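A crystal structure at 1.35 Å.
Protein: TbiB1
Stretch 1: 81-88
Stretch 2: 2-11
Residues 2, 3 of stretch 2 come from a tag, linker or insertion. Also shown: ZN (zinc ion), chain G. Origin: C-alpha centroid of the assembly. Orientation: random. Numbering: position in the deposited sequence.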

# COMPACT_ATOMS: atom_id res chain seq x y z
N LYS A 81 7.89 6.78 3.86
CA LYS A 81 8.60 6.96 2.59
C LYS A 81 7.94 8.03 1.71
O LYS A 81 8.26 8.16 0.54
CB LYS A 81 8.71 5.62 1.85
CG LYS A 81 9.66 4.63 2.52
CD LYS A 81 11.08 5.17 2.56
CE LYS A 81 11.95 4.35 3.50
NZ LYS A 81 13.38 4.72 3.35
N GLU A 82 7.02 8.80 2.31
CA GLU A 82 6.34 9.91 1.63
C GLU A 82 5.50 9.45 0.44
O GLU A 82 5.26 10.19 -0.52
CB GLU A 82 7.31 11.06 1.28
CG GLU A 82 7.96 11.68 2.52
CD GLU A 82 6.95 12.15 3.56
OE1 GLU A 82 5.96 12.83 3.18
OE2 GLU A 82 7.13 11.86 4.76
N LEU A 83 5.02 8.21 0.54
CA LEU A 83 4.16 7.63 -0.49
C LEU A 83 2.68 7.86 -0.21
O LEU A 83 1.87 7.81 -1.13
CB LEU A 83 4.44 6.13 -0.65
CG LEU A 83 5.86 5.75 -1.08
CD1 LEU A 83 6.13 4.27 -0.83
CD2 LEU A 83 6.09 6.08 -2.55
N LEU A 84 2.37 8.12 1.06
CA LEU A 84 1.00 8.28 1.56
C LEU A 84 0.98 9.51 2.44
O LEU A 84 1.87 9.67 3.30
CB LEU A 84 0.59 7.06 2.38
CG LEU A 84 -0.78 7.07 3.08
CD1 LEU A 84 -1.88 6.89 2.05
CD2 LEU A 84 -0.83 5.95 4.11
N GLU A 85 -0.03 10.35 2.22
CA GLU A 85 -0.20 11.58 2.98
C GLU A 85 -1.44 11.55 3.85
O GLU A 85 -2.44 10.92 3.50
CB GLU A 85 -0.23 12.80 2.05
CG GLU A 85 1.00 12.96 1.17
CD GLU A 85 2.31 13.07 1.94
OE1 GLU A 85 2.28 13.24 3.18
OE2 GLU A 85 3.38 12.98 1.31
N GLY A 86 -1.37 12.24 4.99
CA GLY A 86 -2.49 12.36 5.91
C GLY A 86 -2.60 11.26 6.95
O GLY A 86 -3.54 11.25 7.73
N TYR A 87 -1.65 10.33 6.97
CA TYR A 87 -1.75 9.20 7.90
C TYR A 87 -1.67 9.61 9.38
O TYR A 87 -0.84 10.42 9.77
CB TYR A 87 -0.71 8.11 7.59
CG TYR A 87 -0.88 6.97 8.57
CD1 TYR A 87 -1.87 6.01 8.37
CD2 TYR A 87 -0.11 6.90 9.73
CE1 TYR A 87 -2.07 4.99 9.28
CE2 TYR A 87 -0.31 5.88 10.65
CZ TYR A 87 -1.28 4.93 10.41
OH TYR A 87 -1.49 3.91 11.30
N ALA A 88 -2.56 9.02 10.18
CA ALA A 88 -2.51 9.12 11.64
C ALA A 88 -2.99 7.80 12.24
O ALA A 88 -3.80 7.09 11.63
CB ALA A 88 -3.37 10.27 12.12
ZN ZN G . 4.20 13.09 3.93
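Stretch 2 (2-11) NAMKISDAVV

Stretch 2 lies alongside stretch 1 as an antiparallel partner, and the two come from opposite ends of one chain. The pairing is short. Leu84 and Glu85 form the strand of stretch 1, and Lys5 and Ile6 form the strand facing it. Leu84 pairs with Ile6, with their CA atoms 4.4 Å apart, and Glu85 pairs with Lys5, CA to CA 5.3 Å. Gly86 lies level with Met4, CA to CA 4.3 Å.

Three backbone hydrogen bonds hold the register. Lys5 N donates to Glu85 O at 2.9 Å, and Glu85 N donates to Lys5 O at 2.8 Å. Ser7 N then donates to Leu83 O at 2.9 Å, just past the Leu84-Ile6 pair. Beyond Ile6 the chain leaves the strand. A type I turn from Ser7 to Val10 follows, closed by Val10 N to Ser7 O at 3.2 Å. Ala9 N also donates to Ser7 OG at 3.0 Å.

Met4 covers the most surface. Its CA-to-CB bond points toward stretch 1, and Met4 CB lies 3.1 Å from Glu85 O. The side chain is p at chi1 and t at chi2. Met4 SD is 4.2 Å from Leu84 CD2 and 4.3 Å from Tyr87 CD1. The sulfur lies at the edge of the Tyr87 ring, near its plane.

Leu83 is next. Its CA-to-CB bond points away from stretch 2, yet Leu83 CD2 reaches Val10 CG2 at 3.6 Å. This apolar contact joins Val10, the last residue of the turn, to the residue before the strand of stretch 1.

Glu85 shares its sheet face with Lys5, opposite to the face of Leu84 and Ile6. Its carboxylate turns to the zinc ion. Glu85 OE1 binds ZN at 2.1 Å and Glu82 OE1 binds it at 1.9 Å; waters 4 and 5 also bind the ion, at 2.1 and 2.0 Å from ZN. The other oxygen, Glu85 OE2, accepts from water 3 at 3.1 Å. That water also donates to Glu82 O at 3.1 Å and lies 2.7 Å from Ser7 OG, linking the two stretches. Lys5 NZ instead forms a salt bridge with Asp8 OD2 at 3.0 Å.

Gly86 has phi/psi of 88/3, which calls for glycine. A CB here would also lie 2.4 Å from Ala3 O, a clash. Asn2 and Ala3 are tag residues. Water 1 bridges Asn2 O and Gly86 O, at 2.9 Å from each. Water 2 donates to Ala3 O at 2.8 Å and to Gly86 O at 2.7 Å.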

# COMPACT_ATOMS: atom_id res chain seq x y z
N ASN A 2 -8.59 9.68 10.19
CA ASN A 2 -8.36 10.99 9.52
C ASN A 2 -8.11 10.79 8.03
O ASN A 2 -7.53 9.79 7.62
CB ASN A 2 -7.20 11.74 10.16
N ALA A 3 -8.55 11.76 7.22
CA ALA A 3 -8.48 11.67 5.76
C ALA A 3 -7.05 11.50 5.24
O ALA A 3 -6.12 12.14 5.74
CB ALA A 3 -9.13 12.90 5.14
N MET A 4 -6.88 10.63 4.25
CA MET A 4 -5.54 10.37 3.70
C MET A 4 -5.60 10.08 2.20
O MET A 4 -6.67 9.82 1.65
CB MET A 4 -4.86 9.22 4.46
CG MET A 4 -5.57 7.88 4.36
SD MET A 4 -4.78 6.54 5.26
CE MET A 4 -5.36 5.15 4.31
N LYS A 5 -4.44 10.15 1.54
CA LYS A 5 -4.35 9.85 0.11
C LYS A 5 -2.93 9.52 -0.32
O LYS A 5 -1.97 9.91 0.32
CB LYS A 5 -4.85 11.03 -0.72
CG LYS A 5 -3.95 12.25 -0.73
CD LYS A 5 -4.52 13.29 -1.68
CE LYS A 5 -3.40 14.01 -2.40
NZ LYS A 5 -3.94 15.20 -3.10
N ILE A 6 -2.80 8.81 -1.44
CA ILE A 6 -1.51 8.63 -2.09
C ILE A 6 -0.89 10.00 -2.42
O ILE A 6 -1.59 10.93 -2.84
CB ILE A 6 -1.66 7.77 -3.35
CG1 ILE A 6 -2.04 6.34 -2.93
CG2 ILE A 6 -0.41 7.82 -4.23
CD1 ILE A 6 -2.54 5.52 -4.08
N SER A 7 0.42 10.13 -2.23
CA SER A 7 1.11 11.36 -2.58
C SER A 7 0.94 11.68 -4.06
O SER A 7 1.04 10.79 -4.92
CB SER A 7 2.60 11.24 -2.26
OG SER A 7 3.35 12.28 -2.88
N ASP A 8 0.72 12.97 -4.35
CA ASP A 8 0.61 13.44 -5.73
C ASP A 8 1.92 13.29 -6.51
O ASP A 8 1.94 13.43 -7.73
CB ASP A 8 0.14 14.90 -5.77
CG ASP A 8 -1.31 15.06 -5.37
OD1 ASP A 8 -2.12 14.15 -5.65
OD2 ASP A 8 -1.63 16.10 -4.78
N ALA A 9 3.01 13.02 -5.80
CA ALA A 9 4.32 12.85 -6.43
C ALA A 9 4.64 11.42 -6.87
O ALA A 9 5.69 11.16 -7.43
CB ALA A 9 5.42 13.38 -5.51
N VAL A 10 3.71 10.50 -6.62
CA VAL A 10 3.93 9.08 -6.88
C VAL A 10 3.31 8.63 -8.20
O VAL A 10 2.14 8.91 -8.47
CB VAL A 10 3.43 8.21 -5.70
CG1 VAL A 10 3.58 6.73 -6.01
CG2 VAL A 10 4.20 8.54 -4.44
N VAL A 11 4.12 7.95 -9.00
CA VAL A 11 3.68 7.27 -10.21
C VAL A 11 3.57 5.76 -9.91
O VAL A 11 4.48 5.19 -9.31
CB VAL A 11 4.68 7.50 -11.38
CG1 VAL A 11 4.28 6.71 -12.61
CG2 VAL A 11 4.79 8.98 -11.72
O HOH W 1 -5.13 9.22 9.15
O HOH W 2 -5.22 13.35 8.08
O HOH W 3 5.22 13.23 -1.22
O HOH W 4 4.01 11.04 4.20
O HOH W 5 4.19 15.09 3.76